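Side-chain contact in dermonecrotic toxin (Pasteurella multocida, PDB 2EBF), which acts as a potent mitogen, induces bone resorption and is associated with the severe progressive form of atrophic rhinitis in pigs: residues 669-674 / 678-683. Residues are numbered along the deposited sequence; the frame is centred on the assembly and turned at random.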
# COMPACT_ATOMS: atom_id res chain seq x y z
N ALA A 669 37.66 -12.52 -1.76
CA ALA A 669 37.97 -11.79 -0.54
C ALA A 669 37.74 -10.30 -0.77
O ALA A 669 37.55 -9.86 -1.91
CB ALA A 669 39.41 -12.04 -0.13
N SER A 670 37.76 -9.53 0.31
CA SER A 670 37.60 -8.09 0.20
C SER A 670 38.36 -7.41 1.33
O SER A 670 38.75 -8.05 2.32
CB SER A 670 36.11 -7.70 0.25
OG SER A 670 35.55 -8.08 1.49
N PHE A 671 38.61 -6.11 1.17
CA PHE A 671 39.08 -5.31 2.29
C PHE A 671 38.01 -4.26 2.57
O PHE A 671 37.17 -3.97 1.72
CB PHE A 671 40.47 -4.68 2.03
CG PHE A 671 40.47 -3.58 1.01
CD1 PHE A 671 40.31 -2.25 1.40
CD2 PHE A 671 40.65 -3.86 -0.34
CE1 PHE A 671 40.30 -1.23 0.47
CE2 PHE A 671 40.64 -2.83 -1.29
CZ PHE A 671 40.48 -1.52 -0.89
N LYS A 672 38.04 -3.71 3.78
CA LYS A 672 37.03 -2.76 4.21
C LYS A 672 37.67 -1.39 4.33
O LYS A 672 38.72 -1.23 4.97
CB LYS A 672 36.39 -3.21 5.52
CG LYS A 672 35.07 -2.53 5.80
CD LYS A 672 34.11 -3.47 6.50
CE LYS A 672 32.81 -2.75 6.83
NZ LYS A 672 32.04 -3.53 7.85
N PHE A 673 37.06 -0.41 3.68
CA PHE A 673 37.55 0.96 3.75
C PHE A 673 36.38 1.92 3.67
O PHE A 673 35.51 1.77 2.81
CB PHE A 673 38.56 1.24 2.63
CG PHE A 673 39.05 2.67 2.59
CD1 PHE A 673 38.54 3.57 1.67
CD2 PHE A 673 40.02 3.11 3.49
CE1 PHE A 673 38.99 4.90 1.64
CE2 PHE A 673 40.48 4.43 3.47
CZ PHE A 673 39.96 5.33 2.54
N ALA A 674 36.36 2.89 4.58
CA ALA A 674 35.33 3.92 4.65
C ALA A 674 33.92 3.34 4.65
O ALA A 674 33.05 3.80 3.91
CB ALA A 674 35.49 4.92 3.50
N PHE A 678 35.49 -3.72 -0.65
CA PHE A 678 36.08 -3.68 -1.98
C PHE A 678 36.63 -5.05 -2.31
O PHE A 678 37.56 -5.52 -1.64
CB PHE A 678 37.20 -2.65 -2.02
CG PHE A 678 36.72 -1.24 -1.93
CD1 PHE A 678 36.46 -0.51 -3.08
CD2 PHE A 678 36.51 -0.64 -0.69
CE1 PHE A 678 36.00 0.80 -3.01
CE2 PHE A 678 36.05 0.68 -0.61
CZ PHE A 678 35.80 1.39 -1.77
N ALA A 679 36.06 -5.71 -3.32
CA ALA A 679 36.55 -7.02 -3.75
C ALA A 679 38.02 -6.93 -4.16
O ALA A 679 38.43 -5.97 -4.81
CB ALA A 679 35.72 -7.52 -4.91
N VAL A 680 38.80 -7.94 -3.77
CA VAL A 680 40.17 -8.12 -4.25
C VAL A 680 40.21 -9.51 -4.88
O VAL A 680 40.41 -10.52 -4.21
CB VAL A 680 41.24 -7.93 -3.14
CG1 VAL A 680 42.65 -8.23 -3.66
CG2 VAL A 680 41.19 -6.51 -2.59
N ASP A 681 39.99 -9.54 -6.18
CA ASP A 681 39.70 -10.80 -6.86
C ASP A 681 40.86 -11.16 -7.79
O ASP A 681 40.96 -10.65 -8.92
CB ASP A 681 38.37 -10.66 -7.60
CG ASP A 681 38.00 -11.88 -8.41
OD1 ASP A 681 38.72 -12.90 -8.41
OD2 ASP A 681 36.95 -11.82 -9.08
N ALA A 682 41.73 -12.03 -7.29
CA ALA A 682 42.93 -12.45 -7.99
C ALA A 682 42.70 -13.65 -8.92
O ALA A 682 43.65 -14.19 -9.51
CB ALA A 682 44.04 -12.77 -6.98
N SER A 683 41.44 -14.04 -9.10
CA SER A 683 41.14 -15.15 -10.00
C SER A 683 40.07 -14.86 -11.04
O SER A 683 39.53 -15.78 -11.64
CB SER A 683 40.80 -16.40 -9.18
OG SER A 683 39.56 -16.23 -8.52
O HOH W 1 39.90 -13.12 -3.60
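F671 and F678 are brought together by opposite first torsions: chi1 of 71° sets the F671 ring between its own N and carbonyl carbon, and chi1 of -70° sets the F678 ring beside its own N. The rings lie on the same sheet face with planes 15° apart. They are slid so far that they barely overlap, with centroids 5.3 Å apart. The methylene of F678 takes the place over the F671 ring: its CB meets F671 CE2 at 3.5 Å in a CH-pi contact, toward the rim. V680 comes in at the edge of the same ring, with CG2 3.5 Å from F671 CD2. I609 and L637, from helices 596-610 and 629-639, also pack against F671. Farther along, the F678 ring edge (CE2) lies 3.6 Å from F673 O, in the plane of the ring.

The two segments are arms of a beta hairpin within the antiparallel sheet of the C3 region. F671 and F678 are a hydrogen-bonded pair: F678 N donates to F671 O at 2.9 Å and F671 N to F678 O at 3.1 Å. V680 N donates to A669 O at 3.0 Å, almost straight. A water bridges A669 N and V680 O. On the other sheet face, S670 OG is hydrogen-bonded to E677.

D681 OD1 accepts from S683 N at 3.0 Å, forming an Asx turn. D681 OD2 bonds H666 and W704. With C626, which is in a disulfide with C620 here, H666 and D681 are consistent with the thiol protease-like triad of this region.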